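Local coordinates for protein alpha-galactosidase (Thermus thermophilus, PDB 6LCJ) that probably hydrolyses terminal alpha-galactosidic bonds, as a thermostable hexameric glycoside hydrolase of family GH36 with a TIM-barrel domain, at residues E[51-56]-E[303-308]; E[238-243]-E[268-273]. One frame throughout, in Å; residues are numbered along the deposited sequence.

Contact 1 (E[51-56]-E[303-308]); sequences QSWSLA and LDFLYA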
loop_
_atom_site.group_PDB
_atom_site.type_symbol
_atom_site.label_atom_id
_atom_site.label_comp_id
_atom_site.label_asym_id
_atom_site.label_seq_id
_atom_site.Cartn_x
_atom_site.Cartn_y
_atom_site.Cartn_z
ATOM N N GLN E 51 -12.774 -25.824 -20.476
ATOM C CA GLN E 51 -13.324 -27.132 -20.165
ATOM C C GLN E 51 -14.856 -27.078 -20.126
ATOM O O GLN E 51 -15.482 -26.034 -20.349
ATOM C CB GLN E 51 -12.727 -27.677 -18.849
ATOM C CG GLN E 51 -12.769 -26.720 -17.679
ATOM C CD GLN E 51 -13.392 -27.337 -16.438
ATOM O OE1 GLN E 51 -14.392 -28.056 -16.532
ATOM N NE2 GLN E 51 -12.814 -27.049 -15.264
ATOM N N SER E 52 -15.452 -28.240 -19.847
ATOM C CA SER E 52 -16.908 -28.417 -19.869
ATOM C C SER E 52 -17.646 -27.301 -19.142
ATOM O O SER E 52 -18.547 -26.674 -19.704
ATOM C CB SER E 52 -17.263 -29.763 -19.243
ATOM O OG SER E 52 -16.861 -30.827 -20.090
ATOM N N TRP E 53 -17.272 -27.039 -17.885
ATOM C CA TRP E 53 -17.975 -26.065 -17.058
ATOM C C TRP E 53 -17.635 -24.627 -17.436
ATOM O O TRP E 53 -18.369 -23.708 -17.050
ATOM C CB TRP E 53 -17.662 -26.321 -15.570
ATOM C CG TRP E 53 -17.893 -27.762 -15.174
ATOM C CD1 TRP E 53 -18.876 -28.591 -15.645
ATOM C CD2 TRP E 53 -17.113 -28.548 -14.265
ATOM N NE1 TRP E 53 -18.760 -29.832 -15.082
ATOM C CE2 TRP E 53 -17.687 -29.838 -14.231
ATOM C CE3 TRP E 53 -15.990 -28.290 -13.469
ATOM C CZ2 TRP E 53 -17.170 -30.873 -13.429
ATOM C CZ3 TRP E 53 -15.474 -29.335 -12.670
ATOM C CH2 TRP E 53 -16.072 -30.595 -12.656
ATOM N N SER E 54 -16.562 -24.415 -18.192
ATOM C CA SER E 54 -16.100 -23.062 -18.488
ATOM C C SER E 54 -17.107 -22.296 -19.345
ATOM O O SER E 54 -17.896 -22.875 -20.094
ATOM C CB SER E 54 -14.747 -23.107 -19.197
ATOM O OG SER E 54 -13.749 -23.588 -18.320
ATOM N N LEU E 55 -17.067 -20.972 -19.224
ATOM C CA LEU E 55 -17.953 -20.126 -20.006
ATOM C C LEU E 55 -17.558 -20.131 -21.478
ATOM O O LEU E 55 -16.392 -19.899 -21.826
ATOM C CB LEU E 55 -17.927 -18.696 -19.476
ATOM C CG LEU E 55 -18.764 -17.757 -20.358
ATOM C CD1 LEU E 55 -20.216 -17.743 -19.927
ATOM C CD2 LEU E 55 -18.182 -16.345 -20.403
ATOM N N ALA E 56 -18.535 -20.389 -22.343
ATOM C CA ALA E 56 -18.427 -20.131 -23.769
ATOM C C ALA E 56 -19.550 -19.177 -24.152
ATOM O O ALA E 56 -20.731 -19.506 -23.967
ATOM C CB ALA E 56 -18.514 -21.426 -24.578
ATOM N N LEU E 303 -16.387 -40.098 -16.744
ATOM C CA LEU E 303 -15.081 -39.705 -16.249
ATOM C C LEU E 303 -15.132 -38.206 -16.026
ATOM O O LEU E 303 -15.351 -37.442 -16.970
ATOM C CB LEU E 303 -13.989 -40.098 -17.246
ATOM C CG LEU E 303 -14.027 -41.587 -17.609
ATOM C CD1 LEU E 303 -12.912 -41.964 -18.599
ATOM C CD2 LEU E 303 -13.942 -42.437 -16.336
ATOM N N ASP E 304 -14.968 -37.795 -14.782
ATOM C CA ASP E 304 -15.284 -36.447 -14.364
ATOM C C ASP E 304 -14.028 -35.740 -13.882
ATOM O O ASP E 304 -13.015 -36.378 -13.580
ATOM C CB ASP E 304 -16.331 -36.461 -13.252
ATOM C CG ASP E 304 -17.209 -35.214 -13.245
ATOM O OD1 ASP E 304 -16.869 -34.185 -13.889
ATOM O OD2 ASP E 304 -18.256 -35.283 -12.568
ATOM N N PHE E 305 -14.122 -34.402 -13.807
ATOM C CA PHE E 305 -13.038 -33.558 -13.324
ATOM C C PHE E 305 -11.763 -33.807 -14.108
ATOM O O PHE E 305 -10.670 -33.787 -13.547
ATOM C CB PHE E 305 -12.787 -33.769 -11.828
ATOM C CG PHE E 305 -13.890 -33.262 -10.951
ATOM C CD1 PHE E 305 -15.067 -33.984 -10.804
ATOM C CD2 PHE E 305 -13.756 -32.055 -10.281
ATOM C CE1 PHE E 305 -16.099 -33.513 -9.996
ATOM C CE2 PHE E 305 -14.785 -31.575 -9.468
ATOM C CZ PHE E 305 -15.956 -32.307 -9.325
ATOM N N LEU E 306 -11.905 -34.064 -15.407
ATOM C CA LEU E 306 -10.770 -34.413 -16.243
ATOM C C LEU E 306 -9.835 -33.236 -16.496
ATOM O O LEU E 306 -8.720 -33.453 -16.987
ATOM C CB LEU E 306 -11.264 -34.985 -17.572
ATOM C CG LEU E 306 -11.972 -36.354 -17.561
ATOM C CD1 LEU E 306 -12.405 -36.713 -18.977
ATOM C CD2 LEU E 306 -11.074 -37.416 -16.998
ATOM N N TYR E 307 -10.255 -32.002 -16.178
ATOM C CA TYR E 307 -9.314 -30.885 -16.180
ATOM C C TYR E 307 -8.110 -31.160 -15.266
ATOM O O TYR E 307 -7.019 -30.623 -15.498
ATOM C CB TYR E 307 -10.023 -29.590 -15.748
ATOM C CG TYR E 307 -10.286 -29.547 -14.256
ATOM C CD1 TYR E 307 -9.338 -29.049 -13.372
ATOM C CD2 TYR E 307 -11.468 -30.036 -13.732
ATOM C CE1 TYR E 307 -9.562 -29.042 -12.015
ATOM C CE2 TYR E 307 -11.698 -30.027 -12.373
ATOM C CZ TYR E 307 -10.746 -29.535 -11.524
ATOM O OH TYR E 307 -10.986 -29.543 -10.179
ATOM N N ALA E 308 -8.291 -31.956 -14.208
ATOM C CA ALA E 308 -7.176 -32.205 -13.301
ATOM C C ALA E 308 -5.993 -32.833 -14.024
ATOM O O ALA E 308 -4.839 -32.580 -13.663
ATOM C CB ALA E 308 -7.622 -33.084 -12.139
#
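Trp53 reaches across this buried contact with the far rim of its six-membered ring, which stands on the Phe305 ring as an edge-to-face (T-shaped) pair. The ring centroids are 4.9 Å apart and the planes meet at 78°. Trp53 CH2 lies over the centre of the Phe305 face, 3.6 Å from Phe305 CE2, so the C-H at that corner is directed into the pi cloud. The neighbouring corner carries the indole on to Tyr307, with Trp53 CZ3 3.9 Å from Tyr307 CE2. On its other flank the Asp304 side chain runs across that of Trp53 at about a right angle, and Asp304 OD1 approaches Trp53 CZ2 to 3.4 Å.

Gln51 lies alongside Tyr307, pointing the same way, with amide and ring planes only 16° apart and Gln51 NE2 3.6 Å from Tyr307 CD2. The bend at chi2 (128°) brings the amide round so that Gln51 OE1 sits over one face of the Trp53 indole, offset toward its rim, where it also accepts a weak bond from Trp53 N (3.3 Å). A type I turn from Gln51 to Ser54, closed by Ser54 N to Gln51 O, directs Gln51 and Trp53 alike toward 303-308. Tyr307 OH bonds to Ala264 O.

No hydrogen bond joins the two segments; ring contacts and the amide carry the contact. Asp304 follows strand 298-303, at the end of the barrel where TIM-barrel glycosidases keep their active sites. Asp304 OD1 takes a bond from Phe305 N (2.8 Å), arriving above the carboxylate plane, and Asp304 OD2 is bonded to Trp233 NE1. These two donors hold the carboxylate and should favour its ionised form.

Contact 2 (E[238-243]-E[268-273]); sequences LVTADS and WGRPLY
Strands 238-240 and 270-273 run antiparallel with a strong twist, 137° between their directions, and are joined through the hydrogen-bonded pair Val239-Tyr273. Tyr273 N meets Val239 O at 2.8 Å, nearly along the C=O axis (171°), whereas Val239 N approaches Tyr273 O at 2.9 Å from above the carbonyl plane. Both side chains of this pair share one face, where Val239 CG1 packs on Tyr273 CB at 3.9 Å. Beyond it, the backbone N of Ala241 lies at the edge of the Tyr273 ring, and Phe246 meets the ring from outside the two segments.

Thr240 turns its methyl, anti to the carbonyl carbon, against the aliphatic part of Arg270, with Thr240 CG2 3.5 Å from Arg270 CD. Arg270 bends at chi3, and Asp242 OD1 comes over one face of its guanidinium, 2.8 Å from Arg270 NE; the planes stand at 87°, so this salt bridge is not the coplanar two-pronged kind. Leu238 CD2 touches the edge of the Trp268 indole, 3.7 Å from Trp268 CZ3, while Trp268 NE1 is bonded to Asp197 OD2.

Where the strands splay, a water accepts from Ala241 N and donates to Pro271 O (2.8 Å). Two direct backbone bonds, this water bridge and the exposed charge pair thus hold segment 238-243 against 268-273, with edge strand 238-240 lying along strand 270-274.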
loop_
_atom_site.group_PDB
_atom_site.type_symbol
_atom_site.label_atom_id
_atom_site.label_comp_id
_atom_site.label_asym_id
_atom_site.label_seq_id
_atom_site.Cartn_x
_atom_site.Cartn_y
_atom_site.Cartn_z
ATOM N N LEU E 238 -8.181 -36.981 -9.504
ATOM C CA LEU E 238 -8.473 -36.045 -8.437
ATOM C C LEU E 238 -8.278 -36.728 -7.096
ATOM O O LEU E 238 -8.634 -37.896 -6.926
ATOM C CB LEU E 238 -9.904 -35.527 -8.566
ATOM C CG LEU E 238 -10.221 -34.105 -8.124
ATOM C CD1 LEU E 238 -9.536 -33.120 -9.016
ATOM C CD2 LEU E 238 -11.708 -33.921 -8.177
ATOM N N VAL E 239 -7.745 -35.987 -6.131
ATOM C CA VAL E 239 -7.424 -36.544 -4.826
ATOM C C VAL E 239 -7.469 -35.410 -3.809
ATOM O O VAL E 239 -7.314 -34.241 -4.163
ATOM C CB VAL E 239 -6.046 -37.240 -4.901
ATOM C CG1 VAL E 239 -4.920 -36.222 -4.917
ATOM C CG2 VAL E 239 -5.879 -38.212 -3.797
ATOM N N THR E 240 -7.736 -35.740 -2.554
ATOM C CA THR E 240 -7.686 -34.750 -1.480
ATOM C C THR E 240 -6.584 -35.108 -0.484
ATOM O O THR E 240 -6.007 -36.196 -0.522
ATOM C CB THR E 240 -9.031 -34.638 -0.744
ATOM O OG1 THR E 240 -9.384 -35.912 -0.191
ATOM C CG2 THR E 240 -10.122 -34.188 -1.684
ATOM N N ALA E 241 -6.297 -34.176 0.432
ATOM C CA ALA E 241 -5.296 -34.456 1.461
ATOM C C ALA E 241 -5.678 -35.666 2.306
ATOM O O ALA E 241 -4.801 -36.436 2.706
ATOM C CB ALA E 241 -5.082 -33.234 2.350
ATOM N N ASP E 242 -6.978 -35.872 2.551
ATOM C CA ASP E 242 -7.469 -37.015 3.319
ATOM C C ASP E 242 -7.399 -38.334 2.566
ATOM O O ASP E 242 -7.622 -39.384 3.177
ATOM C CB ASP E 242 -8.925 -36.815 3.725
ATOM C CG ASP E 242 -9.176 -35.467 4.329
ATOM O OD1 ASP E 242 -10.100 -34.763 3.846
ATOM O OD2 ASP E 242 -8.445 -35.119 5.288
ATOM N N SER E 243 -7.160 -38.323 1.275
ATOM C CA SER E 243 -7.169 -39.578 0.543
ATOM C C SER E 243 -6.000 -40.448 0.982
ATOM O O SER E 243 -4.872 -39.951 1.097
ATOM C CB SER E 243 -7.094 -39.327 -0.953
ATOM O OG SER E 243 -8.004 -38.309 -1.351
ATOM N N TRP E 268 -16.563 -30.636 -2.328
ATOM C CA TRP E 268 -16.878 -31.493 -1.178
ATOM C C TRP E 268 -16.295 -30.916 0.117
ATOM O O TRP E 268 -15.839 -31.642 1.000
ATOM C CB TRP E 268 -16.386 -32.932 -1.401
ATOM C CG TRP E 268 -16.775 -33.556 -2.696
ATOM C CD1 TRP E 268 -17.964 -34.166 -2.989
ATOM C CD2 TRP E 268 -15.971 -33.660 -3.877
ATOM N NE1 TRP E 268 -17.947 -34.645 -4.280
ATOM C CE2 TRP E 268 -16.738 -34.339 -4.848
ATOM C CE3 TRP E 268 -14.679 -33.248 -4.207
ATOM C CZ2 TRP E 268 -16.257 -34.599 -6.133
ATOM C CZ3 TRP E 268 -14.203 -33.505 -5.481
ATOM C CH2 TRP E 268 -14.987 -34.174 -6.429
ATOM N N GLY E 269 -16.273 -29.591 0.213
ATOM C CA GLY E 269 -15.783 -28.937 1.415
ATOM C C GLY E 269 -14.289 -28.968 1.660
ATOM O O GLY E 269 -13.855 -28.574 2.748
ATOM N N ARG E 270 -13.475 -29.386 0.696
ATOM C CA ARG E 270 -12.043 -29.504 0.934
ATOM C C ARG E 270 -11.233 -29.111 -0.294
ATOM O O ARG E 270 -11.726 -29.177 -1.428
ATOM C CB ARG E 270 -11.678 -30.933 1.350
ATOM C CG ARG E 270 -12.349 -31.973 0.503
ATOM C CD ARG E 270 -12.063 -33.333 1.070
ATOM N NE ARG E 270 -12.163 -33.325 2.520
ATOM C CZ ARG E 270 -13.075 -34.017 3.190
ATOM N NH1 ARG E 270 -13.953 -34.759 2.523
ATOM N NH2 ARG E 270 -13.108 -33.967 4.517
ATOM N N PRO E 271 -9.978 -28.701 -0.096
ATOM C CA PRO E 271 -9.090 -28.428 -1.231
ATOM C C PRO E 271 -8.830 -29.677 -2.054
ATOM O O PRO E 271 -8.690 -30.779 -1.525
ATOM C CB PRO E 271 -7.803 -27.932 -0.564
ATOM C CG PRO E 271 -8.239 -27.424 0.755
ATOM C CD PRO E 271 -9.349 -28.337 1.179
ATOM N N LEU E 272 -8.742 -29.481 -3.362
ATOM C CA LEU E 272 -8.531 -30.548 -4.319
ATOM C C LEU E 272 -7.105 -30.505 -4.844
ATOM O O LEU E 272 -6.507 -29.439 -5.004
ATOM C CB LEU E 272 -9.504 -30.441 -5.493
ATOM C CG LEU E 272 -10.982 -30.329 -5.132
ATOM C CD1 LEU E 272 -11.787 -30.174 -6.404
ATOM C CD2 LEU E 272 -11.419 -31.540 -4.330
ATOM N N TYR E 273 -6.582 -31.685 -5.127
ATOM C CA TYR E 273 -5.255 -31.860 -5.673
ATOM C C TYR E 273 -5.376 -32.838 -6.821
ATOM O O TYR E 273 -6.392 -33.513 -6.972
ATOM C CB TYR E 273 -4.264 -32.355 -4.602
ATOM C CG TYR E 273 -4.167 -31.395 -3.446
ATOM C CD1 TYR E 273 -3.524 -30.175 -3.593
ATOM C CD2 TYR E 273 -4.736 -31.689 -2.229
ATOM C CE1 TYR E 273 -3.438 -29.284 -2.563
ATOM C CE2 TYR E 273 -4.649 -30.798 -1.174
ATOM C CZ TYR E 273 -4.001 -29.596 -1.353
ATOM O OH TYR E 273 -3.910 -28.701 -0.314
HETATM O O HOH W 1 -7.492 -31.368 0.964
#

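From the N terminus, the chain first passes 51-56, between strands 44-48 and 56-59 of the N-terminal beta region, then runs 246 residues before 303-308 closes contact 1. Contact 2 is nested inside that loop: after barrel strand 229-234 the chain forms 238-243, and a short 24-residue excursion brings 268-273 back against it. Contact 1 therefore ties the beta region to the barrel, while contact 2 adds 238-240, just after barrel strand 229-234, as an outer strand of a small sheet with 270-274 and 263-267. Their centres lie about 17 Å apart, yet they touch: Phe305 CD2 is 3.5 Å from Leu238 CD2, and Phe305 CZ is 3.6 Å from Trp268 CH2.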